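Local coordinates for extracellular fatty acid-binding protein (Gallus gallus, PDB 3SAO) that binds ferric siderophores of bacteria, long-chain fatty acids and lysophosphatidic acid in a lipocalin barrel, and may thereby act as an antibacterial factor, at residues E7-W12 with I38-E43; V15-N20 with M110-S115; V34-S39 with L46-A51. All blocks are in the same frame, centred on the assembly; numbering follows the deposited sequence.

Interaction 1 of 3, residues E7-W12 with I38-E43; sequences EVAGKW and ISFLGE. With NKN ((2R)-2-hydroxy-3-(phosphonooxy)propyl tetradecanoate), chain C.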
loop_
_atom_site.group_PDB
_atom_site.type_symbol
_atom_site.label_atom_id
_atom_site.label_comp_id
_atom_site.label_asym_id
_atom_site.label_seq_id
_atom_site.Cartn_x
_atom_site.Cartn_y
_atom_site.Cartn_z
ATOM N N GLU A 7 8.113 -12.493 9.291
ATOM C CA GLU A 7 8.262 -12.932 7.893
ATOM C C GLU A 7 7.944 -11.827 6.889
ATOM O O GLU A 7 8.155 -11.994 5.697
ATOM C CB GLU A 7 7.356 -14.140 7.607
ATOM N N VAL A 8 7.441 -10.703 7.385
ATOM C CA VAL A 8 6.942 -9.623 6.533
ATOM C C VAL A 8 8.060 -8.688 5.986
ATOM O O VAL A 8 7.801 -7.849 5.108
ATOM C CB VAL A 8 5.816 -8.861 7.300
ATOM C CG1 VAL A 8 5.720 -7.419 6.865
ATOM C CG2 VAL A 8 4.455 -9.577 7.083
ATOM N N ALA A 9 9.301 -8.835 6.464
ATOM C CA ALA A 9 10.379 -7.971 5.979
ATOM C C ALA A 9 10.661 -8.222 4.498
ATOM O O ALA A 9 10.526 -9.346 3.993
ATOM C CB ALA A 9 11.678 -8.141 6.809
ATOM N N GLY A 10 10.990 -7.149 3.796
ATOM C CA GLY A 10 11.504 -7.238 2.443
ATOM C C GLY A 10 10.544 -6.688 1.433
ATOM O O GLY A 10 9.771 -5.764 1.713
ATOM N N LYS A 11 10.661 -7.192 0.214
ATOM C CA LYS A 11 10.048 -6.565 -0.956
ATOM C C LYS A 11 8.591 -6.996 -1.153
ATOM O O LYS A 11 8.256 -8.191 -1.042
ATOM C CB LYS A 11 10.871 -6.919 -2.206
ATOM C CG LYS A 11 10.316 -6.356 -3.495
ATOM C CD LYS A 11 11.150 -6.886 -4.673
ATOM C CE LYS A 11 10.764 -6.343 -6.010
ATOM N NZ LYS A 11 11.790 -6.700 -7.081
ATOM N N TRP A 12 7.726 -6.003 -1.338
ATOM C CA TRP A 12 6.299 -6.184 -1.617
ATOM C C TRP A 12 5.898 -5.320 -2.813
ATOM O O TRP A 12 6.618 -4.392 -3.185
ATOM C CB TRP A 12 5.471 -5.760 -0.417
ATOM C CG TRP A 12 5.569 -6.642 0.787
ATOM C CD1 TRP A 12 6.549 -6.622 1.768
ATOM C CD2 TRP A 12 4.699 -7.739 1.119
ATOM N NE1 TRP A 12 6.324 -7.639 2.674
ATOM C CE2 TRP A 12 5.192 -8.324 2.313
ATOM C CE3 TRP A 12 3.518 -8.248 0.555
ATOM C CZ2 TRP A 12 4.535 -9.387 2.957
ATOM C CZ3 TRP A 12 2.884 -9.328 1.183
ATOM C CH2 TRP A 12 3.393 -9.878 2.378
ATOM N N ILE A 38 9.663 -3.257 3.251
ATOM C CA ILE A 38 9.365 -3.119 4.673
ATOM C C ILE A 38 10.579 -3.536 5.479
ATOM O O ILE A 38 11.118 -4.636 5.230
ATOM C CB ILE A 38 8.177 -4.045 5.063
ATOM C CG1 ILE A 38 6.923 -3.698 4.264
ATOM C CG2 ILE A 38 7.901 -3.937 6.548
ATOM C CD1 ILE A 38 5.713 -4.551 4.648
ATOM N N SER A 39 10.968 -2.687 6.451
ATOM C CA SER A 39 12.054 -2.932 7.389
ATOM C C SER A 39 11.590 -2.659 8.823
ATOM O O SER A 39 10.855 -1.704 9.060
ATOM C CB SER A 39 13.214 -1.992 7.103
ATOM O OG SER A 39 13.544 -2.022 5.721
ATOM N N PHE A 40 11.994 -3.513 9.755
ATOM C CA PHE A 40 11.575 -3.402 11.145
ATOM C C PHE A 40 12.667 -2.727 11.971
ATOM O O PHE A 40 13.853 -2.925 11.718
ATOM C CB PHE A 40 11.230 -4.781 11.708
ATOM C CG PHE A 40 9.918 -5.327 11.171
ATOM C CD1 PHE A 40 9.901 -6.359 10.246
ATOM C CD2 PHE A 40 8.710 -4.744 11.534
ATOM C CE1 PHE A 40 8.703 -6.845 9.732
ATOM C CE2 PHE A 40 7.501 -5.220 11.022
ATOM C CZ PHE A 40 7.502 -6.268 10.107
ATOM N N LEU A 41 12.256 -1.874 12.905
ATOM C CA LEU A 41 13.109 -1.557 14.054
ATOM C C LEU A 41 12.458 -2.082 15.302
ATOM O O LEU A 41 11.407 -1.597 15.736
ATOM C CB LEU A 41 13.354 -0.061 14.193
ATOM C CG LEU A 41 14.480 0.366 15.137
ATOM C CD1 LEU A 41 15.840 -0.078 14.631
ATOM C CD2 LEU A 41 14.449 1.865 15.349
ATOM N N GLY A 42 13.099 -3.079 15.890
ATOM C CA GLY A 42 12.621 -3.637 17.139
ATOM C C GLY A 42 11.244 -4.229 16.974
ATOM O O GLY A 42 10.956 -4.861 15.959
ATOM N N GLU A 43 10.392 -3.965 17.964
ATOM C CA GLU A 43 9.119 -4.638 18.117
ATOM C C GLU A 43 7.954 -3.864 17.501
ATOM O O GLU A 43 7.019 -4.485 16.969
ATOM C CB GLU A 43 8.849 -4.885 19.615
HETATM O OAA NKN C . 0.544 3.195 4.080
HETATM O OAB NKN C . -1.351 1.972 3.337
HETATM P PAC NKN C . 0.143 1.884 3.473
HETATM O OAD NKN C . 0.894 1.476 2.230
HETATM O OAE NKN C . 2.405 -5.617 4.457
HETATM O OAF NKN C . 0.449 0.733 4.542
HETATM C CAG NKN C . 1.739 0.256 4.943
HETATM C CAH NKN C . 1.617 -1.050 5.721
HETATM C CAI NKN C . 2.504 -2.221 5.264
HETATM O OAJ NKN C . 1.767 -3.462 5.228
HETATM C CAK NKN C . 2.305 -4.820 5.391
HETATM C CAL NKN C . 2.676 -5.303 6.768
HETATM C CAM NKN C . 1.822 -6.517 7.110
HETATM C CAN NKN C . 1.876 -6.863 8.593
HETATM C CAO NKN C . 2.627 -5.808 9.406
HETATM O OAY NKN C . 1.976 -0.741 7.071
#
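At the start of the lipocalin barrel, 7-12 enters its first strand, the one that carries the Gly-x-Trp motif of this family (here Gly10-Lys11-Trp12), and pairs antiparallel with the end of strand 34-41. Val8, still in the lead-in loop, sends CG1 anti to its backbone N into the lining of the ligand pocket. That one methyl meets three groups: Ile38 CD1 at 3.6 Å, the ligand acyl carbon CAL at 3.7 Å, and Phe40, whose CZ it approaches obliquely. Ala9 follows with its backbone N at the edge of the Phe40 ring, near the ring plane, while a face of that ring takes Ile38 CG2, offset toward the rim. Gly10 forms the hydrogen-bonded pair with Ile38: Gly10 N to Ile38 O and the return bond from Ile38 N to Gly10 O are both 2.9 Å and nearly straight. Its backbone (phi 112°, psi -154°) would jam a CB against the carbonyl O of Ala9, which explains a glycine here. Beyond Lys11, Trp12 turns CG anti to its carbonyl carbon, which sets the indole beside Ile38. The ester carbonyl oxygen OAE of the ligand lies over one face of the indole. Ile38 CD1, at the tip of an extended chain, lies obliquely against the ring, 3.6 Å from Trp12 CD1, and also reaches OAE. Arg116, hydrogen-bonded to the backbone oxygens of Ala9 and Lys11, packs on the indole. The indole N-H closes the loop onto itself: Trp12 NE1 donates to Val8 O at 2.9 Å, with the oxygen in the ring plane but the donor 26° out of the carbonyl plane.

Interaction 2 of 3, residues V15-N20 with M110-S115; sequences VALASN and MMRLYS. With NKN ((2R)-2-hydroxy-3-(phosphonooxy)propyl tetradecanoate), chain C.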
loop_
_atom_site.group_PDB
_atom_site.type_symbol
_atom_site.label_atom_id
_atom_site.label_comp_id
_atom_site.label_asym_id
_atom_site.label_seq_id
_atom_site.Cartn_x
_atom_site.Cartn_y
_atom_site.Cartn_z
ATOM N N VAL A 15 -0.723 -3.841 -5.341
ATOM C CA VAL A 15 -1.217 -4.368 -6.617
ATOM C C VAL A 15 -2.682 -4.000 -6.845
ATOM O O VAL A 15 -3.194 -4.151 -7.953
ATOM C CB VAL A 15 -1.009 -5.908 -6.739
ATOM C CG1 VAL A 15 0.450 -6.258 -6.546
ATOM C CG2 VAL A 15 -1.922 -6.681 -5.743
ATOM N N ALA A 16 -3.348 -3.458 -5.827
ATOM C CA ALA A 16 -4.712 -2.947 -6.005
ATOM C C ALA A 16 -5.030 -1.955 -4.906
ATOM O O ALA A 16 -4.423 -1.970 -3.857
ATOM C CB ALA A 16 -5.738 -4.085 -6.000
ATOM N N LEU A 17 -5.991 -1.107 -5.207
ATOM C CA LEU A 17 -6.419 0.023 -4.415
ATOM C C LEU A 17 -7.916 0.109 -4.478
ATOM O O LEU A 17 -8.535 -0.280 -5.473
ATOM C CB LEU A 17 -5.869 1.328 -4.992
ATOM C CG LEU A 17 -4.354 1.410 -5.183
ATOM C CD1 LEU A 17 -4.034 2.750 -5.906
ATOM C CD2 LEU A 17 -3.629 1.300 -3.866
ATOM N N ALA A 18 -8.504 0.648 -3.424
ATOM C CA ALA A 18 -9.915 0.963 -3.433
ATOM C C ALA A 18 -10.150 2.297 -2.734
ATOM O O ALA A 18 -9.671 2.518 -1.613
ATOM C CB ALA A 18 -10.738 -0.159 -2.790
ATOM N N SER A 19 -10.938 3.165 -3.371
ATOM C CA SER A 19 -11.261 4.488 -2.804
ATOM C C SER A 19 -12.413 5.113 -3.567
ATOM O O SER A 19 -12.703 4.696 -4.683
ATOM C CB SER A 19 -10.042 5.414 -2.876
ATOM O OG SER A 19 -10.375 6.791 -2.737
ATOM N N ASN A 20 -13.029 6.144 -2.988
ATOM C CA ASN A 20 -14.179 6.802 -3.615
ATOM C C ASN A 20 -13.984 8.302 -3.905
ATOM O O ASN A 20 -14.948 9.008 -4.172
ATOM C CB ASN A 20 -15.455 6.580 -2.772
ATOM C CG ASN A 20 -15.395 7.239 -1.396
ATOM O OD1 ASN A 20 -14.346 7.680 -0.934
ATOM N ND2 ASN A 20 -16.552 7.310 -0.738
ATOM N N MET A 110 -8.287 4.879 2.080
ATOM C CA MET A 110 -7.983 4.012 0.942
ATOM C C MET A 110 -7.683 2.615 1.434
ATOM O O MET A 110 -7.094 2.432 2.482
ATOM C CB MET A 110 -6.795 4.551 0.151
ATOM C CG MET A 110 -6.570 3.805 -1.170
ATOM S SD MET A 110 -5.331 4.608 -2.168
ATOM C CE MET A 110 -6.198 6.098 -2.700
ATOM N N MET A 111 -8.112 1.625 0.682
ATOM C CA MET A 111 -7.708 0.269 0.897
ATOM C C MET A 111 -6.627 -0.069 -0.088
ATOM O O MET A 111 -6.725 0.293 -1.276
ATOM C CB MET A 111 -8.886 -0.662 0.697
ATOM C CG MET A 111 -9.895 -0.532 1.771
ATOM S SD MET A 111 -11.208 -1.766 1.645
ATOM C CE MET A 111 -10.353 -3.340 1.598
ATOM N N ARG A 112 -5.641 -0.820 0.375
ATOM C CA ARG A 112 -4.562 -1.294 -0.482
ATOM C C ARG A 112 -4.330 -2.825 -0.356
ATOM O O ARG A 112 -4.474 -3.403 0.696
ATOM C CB ARG A 112 -3.274 -0.551 -0.155
ATOM C CG ARG A 112 -3.345 0.938 -0.250
ATOM C CD ARG A 112 -1.983 1.560 -0.000
ATOM N NE ARG A 112 -1.989 2.941 -0.456
ATOM C CZ ARG A 112 -2.394 3.975 0.268
ATOM N NH1 ARG A 112 -2.771 3.807 1.525
ATOM N NH2 ARG A 112 -2.429 5.182 -0.277
ATOM N N LEU A 113 -4.006 -3.486 -1.458
ATOM C CA LEU A 113 -3.616 -4.896 -1.414
ATOM C C LEU A 113 -2.118 -5.000 -1.682
ATOM O O LEU A 113 -1.649 -4.665 -2.779
ATOM C CB LEU A 113 -4.388 -5.705 -2.465
ATOM C CG LEU A 113 -4.058 -7.175 -2.653
ATOM C CD1 LEU A 113 -4.226 -7.993 -1.337
ATOM C CD2 LEU A 113 -4.946 -7.732 -3.806
ATOM N N TYR A 114 -1.384 -5.460 -0.680
ATOM C CA TYR A 114 0.012 -5.838 -0.796
ATOM C C TYR A 114 0.123 -7.296 -1.279
ATOM O O TYR A 114 -0.579 -8.174 -0.779
ATOM C CB TYR A 114 0.717 -5.677 0.558
ATOM C CG TYR A 114 1.112 -4.260 0.889
ATOM C CD1 TYR A 114 2.460 -3.900 0.988
ATOM C CD2 TYR A 114 0.168 -3.288 1.130
ATOM C CE1 TYR A 114 2.844 -2.602 1.272
ATOM C CE2 TYR A 114 0.559 -1.952 1.418
ATOM C CZ TYR A 114 1.898 -1.639 1.478
ATOM O OH TYR A 114 2.323 -0.365 1.722
ATOM N N SER A 115 1.033 -7.550 -2.222
ATOM C CA SER A 115 1.360 -8.910 -2.654
ATOM C C SER A 115 2.897 -9.109 -2.736
ATOM O O SER A 115 3.604 -8.169 -3.099
ATOM C CB SER A 115 0.684 -9.177 -3.995
ATOM O OG SER A 115 0.989 -10.468 -4.499
HETATM O OAA NKN C . 0.544 3.195 4.080
HETATM O OAB NKN C . -1.351 1.972 3.337
HETATM P PAC NKN C . 0.143 1.884 3.473
HETATM O OAD NKN C . 0.894 1.476 2.230
HETATM O OAE NKN C . 2.405 -5.617 4.457
HETATM O OAF NKN C . 0.449 0.733 4.542
HETATM C CAG NKN C . 1.739 0.256 4.943
HETATM C CAH NKN C . 1.617 -1.050 5.721
HETATM C CAI NKN C . 2.504 -2.221 5.264
HETATM O OAJ NKN C . 1.767 -3.462 5.228
HETATM C CAK NKN C . 2.305 -4.820 5.391
HETATM C CAL NKN C . 2.676 -5.303 6.768
HETATM C CAM NKN C . 1.822 -6.517 7.110
HETATM C CAN NKN C . 1.876 -6.863 8.593
HETATM C CAO NKN C . 2.627 -5.808 9.406
HETATM O OAY NKN C . 1.976 -0.741 7.071
#
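The buried side of this contact is the one where Ala16, Ala18, Met111 and Leu113 pack against Phe128 of helix 122-133, facing away from the ligand. Ala18 CB sits 4.0 Å from Met111 CB. At the end of this layer Val15 crosses Leu113 obliquely, its CG2 in the crowded position between backbone N and carbonyl carbon and 3.7 Å from Leu113 CD2. Ala16 N is buried without a partner, but the neighbouring Val15 N points almost along the C=O axis of Leu113 O, giving a straight bond of 2.8 Å (172°). The pairing of 15-18 with 110-115, antiparallel at 166°, joins the first and last long strands of the sheet and so closes the lipocalin barrel. On the opposite face, which carries Leu17, Arg112 and Tyr114, the contact gives way to the ligand-binding interior. Leu17 and Arg112 run side by side, Leu17 CD2 lying 3.6 Å from Arg112 CG. From there the extended arginine chain carries NH1 to the phosphate, where it donates to NKN OAB at 2.9 Å along a bent path (131°). Tyr114 contributes from farther along the strand: the glycerol-ester oxygen OAJ lies over the ring centre, and Tyr114 OH donates to NKN OAD at a very short 2.4 Å. With Lys82 NZ also hydrogen-bonded to the ligand, the phosphate is probably well compensated in charge. Met110 is partly exposed, yet its CG lies 3.4 Å from Ala18 O; its chain bends at chi3 and brings CE to within 3.9 Å of Ser19 CB.

Interaction 3 of 3, residues V34-S39 with L46-A51; sequences VMARIS and LEVSYA. With NKN ((2R)-2-hydroxy-3-(phosphonooxy)propyl tetradecanoate), chain C.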
loop_
_atom_site.group_PDB
_atom_site.type_symbol
_atom_site.label_atom_id
_atom_site.label_comp_id
_atom_site.label_asym_id
_atom_site.label_seq_id
_atom_site.Cartn_x
_atom_site.Cartn_y
_atom_site.Cartn_z
ATOM N N VAL A 34 2.908 -0.126 -7.264
ATOM C CA VAL A 34 3.920 0.496 -6.403
ATOM C C VAL A 34 4.812 -0.577 -5.793
ATOM O O VAL A 34 4.317 -1.574 -5.263
ATOM C CB VAL A 34 3.239 1.287 -5.309
ATOM C CG1 VAL A 34 4.274 1.950 -4.375
ATOM C CG2 VAL A 34 2.339 2.305 -5.945
ATOM N N MET A 35 6.120 -0.387 -5.885
ATOM C CA MET A 35 7.050 -1.282 -5.194
ATOM C C MET A 35 7.299 -0.738 -3.782
ATOM O O MET A 35 7.355 0.474 -3.541
ATOM C CB MET A 35 8.364 -1.483 -5.971
ATOM C CG MET A 35 9.238 -2.584 -5.425
ATOM S SD MET A 35 10.901 -2.634 -6.122
ATOM C CE MET A 35 10.502 -2.853 -7.862
ATOM N N ALA A 36 7.330 -1.653 -2.831
ATOM C CA ALA A 36 7.579 -1.280 -1.442
ATOM C C ALA A 36 8.661 -2.178 -0.827
ATOM O O ALA A 36 8.849 -3.339 -1.218
ATOM C CB ALA A 36 6.290 -1.323 -0.643
ATOM N N ARG A 37 9.391 -1.644 0.134
ATOM C CA ARG A 37 10.178 -2.499 1.021
ATOM C C ARG A 37 9.853 -2.204 2.469
ATOM O O ARG A 37 9.848 -1.049 2.876
ATOM C CB ARG A 37 11.684 -2.313 0.785
ATOM C CG ARG A 37 12.502 -3.301 1.592
ATOM C CD ARG A 37 13.973 -2.972 1.572
ATOM N NE ARG A 37 14.676 -3.443 0.378
ATOM C CZ ARG A 37 15.243 -2.633 -0.523
ATOM N NH1 ARG A 37 15.110 -1.311 -0.424
ATOM N NH2 ARG A 37 15.938 -3.131 -1.544
ATOM N N ILE A 38 9.663 -3.257 3.251
ATOM C CA ILE A 38 9.365 -3.119 4.673
ATOM C C ILE A 38 10.579 -3.536 5.479
ATOM O O ILE A 38 11.118 -4.636 5.230
ATOM C CB ILE A 38 8.177 -4.045 5.063
ATOM C CG1 ILE A 38 6.923 -3.698 4.264
ATOM C CG2 ILE A 38 7.901 -3.937 6.548
ATOM C CD1 ILE A 38 5.713 -4.551 4.648
ATOM N N SER A 39 10.968 -2.687 6.451
ATOM C CA SER A 39 12.054 -2.932 7.389
ATOM C C SER A 39 11.590 -2.659 8.823
ATOM O O SER A 39 10.855 -1.704 9.060
ATOM C CB SER A 39 13.214 -1.992 7.103
ATOM O OG SER A 39 13.544 -2.022 5.721
ATOM N N LEU A 46 8.101 0.100 12.061
ATOM C CA LEU A 46 8.579 -0.310 10.735
ATOM C C LEU A 46 8.620 0.867 9.813
ATOM O O LEU A 46 7.790 1.784 9.940
ATOM C CB LEU A 46 7.686 -1.401 10.137
ATOM C CG LEU A 46 6.203 -1.156 10.074
ATOM C CD1 LEU A 46 5.870 -0.630 8.705
ATOM C CD2 LEU A 46 5.449 -2.470 10.354
ATOM N N GLU A 47 9.531 0.805 8.844
ATOM C CA GLU A 47 9.651 1.856 7.856
ATOM C C GLU A 47 9.334 1.203 6.525
ATOM O O GLU A 47 9.849 0.149 6.233
ATOM C CB GLU A 47 11.034 2.498 7.828
ATOM C CG GLU A 47 11.162 3.604 6.772
ATOM C CD GLU A 47 12.481 4.393 6.815
ATOM O OE1 GLU A 47 13.546 3.824 7.078
ATOM O OE2 GLU A 47 12.451 5.565 6.445
ATOM N N VAL A 48 8.418 1.802 5.798
ATOM C CA VAL A 48 8.100 1.387 4.449
ATOM C C VAL A 48 8.762 2.329 3.437
ATOM O O VAL A 48 8.598 3.559 3.499
ATOM C CB VAL A 48 6.584 1.316 4.205
ATOM C CG1 VAL A 48 6.294 0.672 2.814
ATOM C CG2 VAL A 48 5.897 0.616 5.355
ATOM N N SER A 49 9.492 1.742 2.481
ATOM C CA SER A 49 10.064 2.507 1.382
ATOM C C SER A 49 9.278 2.241 0.117
ATOM O O SER A 49 9.018 1.090 -0.196
ATOM C CB SER A 49 11.516 2.094 1.182
ATOM O OG SER A 49 12.244 2.377 2.354
ATOM N N TYR A 50 8.828 3.286 -0.569
ATOM C CA TYR A 50 7.967 3.105 -1.728
ATOM C C TYR A 50 8.672 3.648 -2.975
ATOM O O TYR A 50 9.501 4.561 -2.866
ATOM C CB TYR A 50 6.693 3.921 -1.566
ATOM C CG TYR A 50 5.917 3.687 -0.303
ATOM C CD1 TYR A 50 4.912 2.737 -0.262
ATOM C CD2 TYR A 50 6.129 4.467 0.822
ATOM C CE1 TYR A 50 4.122 2.561 0.886
ATOM C CE2 TYR A 50 5.349 4.286 1.984
ATOM C CZ TYR A 50 4.344 3.355 1.993
ATOM O OH TYR A 50 3.592 3.152 3.138
ATOM N N ALA A 51 8.302 3.096 -4.121
ATOM C CA ALA A 51 8.690 3.567 -5.439
ATOM C C ALA A 51 7.496 3.422 -6.389
ATOM O O ALA A 51 6.956 2.321 -6.614
ATOM C CB ALA A 51 9.955 2.749 -5.925
HETATM O OAA NKN C . 0.544 3.195 4.080
HETATM O OAB NKN C . -1.351 1.972 3.337
HETATM P PAC NKN C . 0.143 1.884 3.473
HETATM O OAD NKN C . 0.894 1.476 2.230
HETATM O OAE NKN C . 2.405 -5.617 4.457
HETATM O OAF NKN C . 0.449 0.733 4.542
HETATM C CAG NKN C . 1.739 0.256 4.943
HETATM C CAH NKN C . 1.617 -1.050 5.721
HETATM C CAI NKN C . 2.504 -2.221 5.264
HETATM O OAJ NKN C . 1.767 -3.462 5.228
HETATM C CAK NKN C . 2.305 -4.820 5.391
HETATM C CAL NKN C . 2.676 -5.303 6.768
HETATM C CAM NKN C . 1.822 -6.517 7.110
HETATM C CAN NKN C . 1.876 -6.863 8.593
HETATM C CAO NKN C . 2.627 -5.808 9.406
HETATM O OAY NKN C . 1.976 -0.741 7.071
HETATM O O HOH W 1 12.207 0.279 4.212
#
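The ring of Tyr50 has Val48 CG1 over one face, 3.4 Å above the plane and offset toward the rim. Val34 CG1 and the ligand phosphate oxygen OAD lie at its edge, near the ring plane, and Ala36 CB approaches obliquely. Trp61 stacks on this ring too. With CG anti to the carbonyl carbon (chi1 -54°), the phenol projects inward and its hydroxyl reaches the phosphate: Tyr50 OH is 3.2 Å from NKN OAA and donates a weak hydrogen bond to NKN OAD at 3.3 Å. All this rests on the hairpin of strands 34-41 and 45-52 in the lipocalin barrel, antiparallel at 159°. Hydrogen-bonded pairs Met35-Ala51, Arg37-Ser49 and Ser39-Glu47 alternate with the non-hydrogen-bonded pairs Ala36-Tyr50 and Ile38-Val48, whose side chains face the ligand. At the middle pair, Arg37 N to Ser49 O and Ser49 N to Arg37 O both measure 2.8 Å, and the second is the straighter (171°). The same Ser49 O also takes a close CA-H...O contact from Ala36 CA at 3.0 Å. Toward its Arg37, Ser39, Glu47 and Ser49 end the outer face is polar. There Arg37 NH1 is hydrogen-bonded to the backbone O of Asp154, while one water bridges the strands, donating to Arg37 O and hydrogen-bonded to both Ser39 OG and Ser49 OG, the latter at 2.8 Å.

Interactions 1 and 3 lie about 9 Å apart between centres and share Ile38 and Ser39, because strand 34-41 pairs with 10-18 along one edge and with 45-52 along the other; Trp12 O and Ala36 N, 2.9 Å apart, continue the first pairing. Interaction 2 uses the far half of strand 10-18, with its centre about 20 Å from that of interaction 1, yet Trp12 CE3 still packs 3.8 Å from Tyr114 CB. Interactions 2 and 3 meet across the barrel interior, where Tyr114 OH is 3.5 Å from Tyr50 CE1. Around the lysophosphatidic acid, interaction 1 meets the ester and acyl chain, while interactions 2 and 3 bring the phosphate-bonding side chains, Tyr114 also facing the ester.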